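Local structure of Lmo0131 protein (Listeria monocytogenes, 4Q6J) at residues V73-I78 with H109-E114. The protein is of unknown function, though its EAL domain suggests that it may be a phosphodiesterase that hydrolyses cyclic di-GMP. Sequence-based numbering, arbitrary orientation.
With EDO (1,2-ethanediol), chain O.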
ATOM      1  N   VAL B  73      13.603  22.180   8.119  1.00 14.28           N
ATOM      2  CA  VAL B  73      12.668  22.743   7.153  1.00 14.64           C
ATOM      3  C   VAL B  73      11.816  23.842   7.798  1.00 14.12           C
ATOM      4  O   VAL B  73      11.702  24.918   7.258  1.00 12.94           O
ATOM      5  CB  VAL B  73      11.803  21.615   6.533  1.00 17.14           C
ATOM      6  CG1 VAL B  73      10.639  22.144   5.762  1.00 15.99           C
ATOM      7  CG2 VAL B  73      12.685  20.746   5.657  1.00 11.53           C
ATOM      8  N   ALA B  74      11.259  23.588   8.971  1.00 11.20           N
ATOM      9  CA  ALA B  74      10.408  24.584   9.584  1.00 12.30           C
ATOM     10  C   ALA B  74      11.172  25.816  10.055  1.00 12.16           C
ATOM     11  O   ALA B  74      10.732  26.949   9.854  1.00 13.45           O
ATOM     12  CB  ALA B  74       9.638  23.988  10.702  1.00 15.50           C
ATOM     13  N   GLU B  75      12.311  25.608  10.688  1.00 11.18           N
ATOM     14  CA  GLU B  75      13.062  26.746  11.187  1.00 15.74           C
ATOM     15  C   GLU B  75      13.652  27.628  10.091  1.00 12.85           C
ATOM     16  O   GLU B  75      13.609  28.851  10.176  1.00 13.59           O
ATOM     17  CB  GLU B  75      14.127  26.265  12.152  1.00 20.96           C
ATOM     18  CG  GLU B  75      13.467  25.458  13.211  1.00 24.44           C
ATOM     19  CD  GLU B  75      14.396  24.966  14.292  1.00 42.09           C
ATOM     20  OE1 GLU B  75      15.560  25.436  14.357  1.00 47.04           O
ATOM     21  OE2 GLU B  75      13.941  24.105  15.085  1.00 41.34           O
ATOM     22  N   THR B  76      14.207  26.991   9.072  1.00 12.09           N
ATOM     23  CA  THR B  76      14.725  27.691   7.919  1.00 14.01           C
ATOM     24  C   THR B  76      13.612  28.481   7.234  1.00 12.56           C
ATOM     25  O   THR B  76      13.809  29.634   6.865  1.00 16.44           O
ATOM     26  CB  THR B  76      15.308  26.705   6.920  1.00 13.00           C
ATOM     27  OG1 THR B  76      16.280  25.937   7.591  1.00 14.30           O
ATOM     28  CG2 THR B  76      15.951  27.414   5.762  1.00 12.70           C
ATOM     29  N   ALA B  77      12.443  27.866   7.084  1.00 12.15           N
ATOM     30  CA  ALA B  77      11.320  28.538   6.425  1.00 12.80           C
ATOM     31  C   ALA B  77      10.846  29.740   7.240  1.00 11.51           C
ATOM     32  O   ALA B  77      10.582  30.804   6.696  1.00 12.68           O
ATOM     33  CB  ALA B  77      10.165  27.587   6.185  1.00  9.54           C
ATOM     34  N   ILE B  78      10.739  29.569   8.542  1.00 14.10           N
ATOM     35  CA  ILE B  78      10.276  30.654   9.388  1.00 13.22           C
ATOM     36  C   ILE B  78      11.220  31.860   9.327  1.00 15.94           C
ATOM     37  O   ILE B  78      10.790  33.001   9.229  1.00 16.05           O
ATOM     38  CB  ILE B  78      10.074  30.153  10.819  1.00 11.25           C
ATOM     39  CG1 ILE B  78       8.807  29.301  10.852  1.00 14.04           C
ATOM     40  CG2 ILE B  78      10.038  31.308  11.798  1.00 10.37           C
ATOM     41  CD1 ILE B  78       8.596  28.539  12.114  1.00 13.72           C
ATOM     42  N   HIS B 109       3.299  24.326  16.645  1.00 17.98           N
ATOM     43  CA  HIS B 109       2.452  25.432  17.058  1.00 17.81           C
ATOM     44  C   HIS B 109       3.195  26.382  17.979  1.00 13.13           C
ATOM     45  O   HIS B 109       3.060  27.605  17.886  1.00 15.92           O
ATOM     46  CB  HIS B 109       1.252  24.876  17.811  1.00 13.54           C
ATOM     47  CG  HIS B 109       0.464  25.916  18.526  1.00 14.38           C
ATOM     48  ND1 HIS B 109       0.922  26.545  19.663  1.00 18.06           N
ATOM     49  CD2 HIS B 109      -0.759  26.433  18.274  1.00 23.28           C
ATOM     50  CE1 HIS B 109       0.019  27.414  20.076  1.00 15.79           C
ATOM     51  NE2 HIS B 109      -1.012  27.361  19.253  1.00 24.66           N
ATOM     52  N   ASP B 110       3.953  25.807  18.905  1.00 13.67           N
ATOM     53  CA  ASP B 110       4.703  26.584  19.878  1.00 14.56           C
ATOM     54  C   ASP B 110       5.865  27.304  19.237  1.00 16.79           C
ATOM     55  O   ASP B 110       6.112  28.479  19.516  1.00 15.00           O
ATOM     56  CB  ASP B 110       5.268  25.662  20.930  1.00 19.44           C
ATOM     57  CG  ASP B 110       4.233  25.186  21.881  1.00 20.82           C
ATOM     58  OD1 ASP B 110       3.035  25.476  21.677  1.00 28.91           O
ATOM     59  OD2 ASP B 110       4.627  24.509  22.841  1.00 30.02           O
ATOM     60  N   TYR B 111       6.602  26.585  18.408  1.00 11.80           N
ATOM     61  CA  TYR B 111       7.692  27.185  17.675  1.00 12.82           C
ATOM     62  C   TYR B 111       7.197  28.311  16.729  1.00 11.69           C
ATOM     63  O   TYR B 111       7.803  29.372  16.635  1.00 14.44           O
ATOM     64  CB  TYR B 111       8.488  26.122  16.911  1.00 17.25           C
ATOM     65  CG  TYR B 111       9.754  26.695  16.346  1.00 14.37           C
ATOM     66  CD1 TYR B 111       9.755  27.342  15.125  1.00 15.39           C
ATOM     67  CD2 TYR B 111      10.934  26.629  17.054  1.00 17.24           C
ATOM     68  CE1 TYR B 111      10.883  27.896  14.620  1.00 15.94           C
ATOM     69  CE2 TYR B 111      12.080  27.176  16.562  1.00 16.49           C
ATOM     70  CZ  TYR B 111      12.052  27.823  15.345  1.00 17.31           C
ATOM     71  OH  TYR B 111      13.194  28.379  14.839  1.00 20.56           O
ATOM     72  N   VAL B 112       6.100  28.066  16.033  1.00 12.58           N
ATOM     73  CA  VAL B 112       5.479  29.099  15.203  1.00 16.41           C
ATOM     74  C   VAL B 112       5.062  30.331  16.018  1.00 13.61           C
ATOM     75  O   VAL B 112       5.414  31.452  15.701  1.00 14.31           O
ATOM     76  CB  VAL B 112       4.267  28.538  14.403  1.00 14.23           C
ATOM     77  CG1 VAL B 112       3.490  29.659  13.753  1.00 16.81           C
ATOM     78  CG2 VAL B 112       4.759  27.558  13.351  1.00 13.38           C
ATOM     79  N   LYS B 113       4.357  30.126  17.115  1.00 15.95           N
ATOM     80  CA  LYS B 113       3.864  31.246  17.902  1.00 18.15           C
ATOM     81  C   LYS B 113       5.030  32.093  18.401  1.00 18.41           C
ATOM     82  O   LYS B 113       4.970  33.303  18.429  1.00 16.93           O
ATOM     83  CB  LYS B 113       3.032  30.720  19.070  1.00 18.28           C
ATOM     84  CG  LYS B 113       2.433  31.798  19.957  1.00 19.14           C
ATOM     85  CD  LYS B 113       1.532  31.213  21.022  1.00 25.72           C
ATOM     86  CE  LYS B 113       0.467  32.222  21.402  1.00 36.43           C
ATOM     87  NZ  LYS B 113      -0.548  31.647  22.308  1.00 41.13           N
ATOM     88  N   GLU B 114       6.091  31.450  18.868  1.00 17.71           N
ATOM     89  CA  GLU B 114       7.287  32.131  19.357  1.00 15.52           C
ATOM     90  C   GLU B 114       8.125  32.855  18.304  1.00 18.08           C
ATOM     91  O   GLU B 114       8.725  33.876  18.572  1.00 18.15           O
ATOM     92  CB  GLU B 114       8.151  31.151  20.160  1.00 19.01           C
ATOM     93  CG  GLU B 114       9.483  31.719  20.601  1.00 26.12           C
ATOM     94  CD  GLU B 114      10.364  30.706  21.302  1.00 55.34           C
ATOM     95  OE1 GLU B 114      10.258  29.499  21.020  1.00 64.69           O
ATOM     96  OE2 GLU B 114      11.194  31.118  22.127  1.00 65.07           O
TER
HETATM   97  C1  EDO O 304      10.881  26.742  21.201  1.00 33.76           C
HETATM   98  O1  EDO O 304      11.665  27.796  20.662  1.00 32.28           O
HETATM   99  C2  EDO O 304       9.622  26.574  20.368  1.00 30.35           C
HETATM  100  O2  EDO O 304       8.501  26.998  21.093  1.00 23.08           O
HETATM  101  O   HOH W   1      12.969  29.892  12.827  1.00 18.41           O
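Helices 66-83 and 102-115 are two outer helices of the TIM-barrel-like EAL domain; their segments 73-78 and 109-114 run nearly parallel, 16° apart, with axes approaching to 11.2 Å, and Tyr111 packs between them. With CG anti to the backbone N (chi1 -170°), its ring is carried toward helix 66-83, the hydroxyl ending beside Glu75. An aromatic side chain suits a gap this wide: it is long and rigid, apolar around the ring and polar at the hydroxyl. Ile78 meets the ring at its edge, CD1 lying near the ring plane and 3.4 Å from Tyr111 CD1; the same methyl also touches Val112 CG2 at 4.1 Å, and both aliphatic residues are buried, as suits branched apolar side chains. Glu75 crosses the tyrosine at about a right angle, CG 3.5 Å from Tyr111 CZ, with the carboxylate plane 13° from that of the ring. The oxygen of water 1, in the ring plane, is hydrogen-bonded to Tyr111 OH at 2.5 Å and donates to Glu75 O at 2.9 Å. No direct hydrogen bond joins the segments; the water lets the tyrosine pack its ring against Ile78 and Glu75 while its hydroxyl stays hydrogen-bonded.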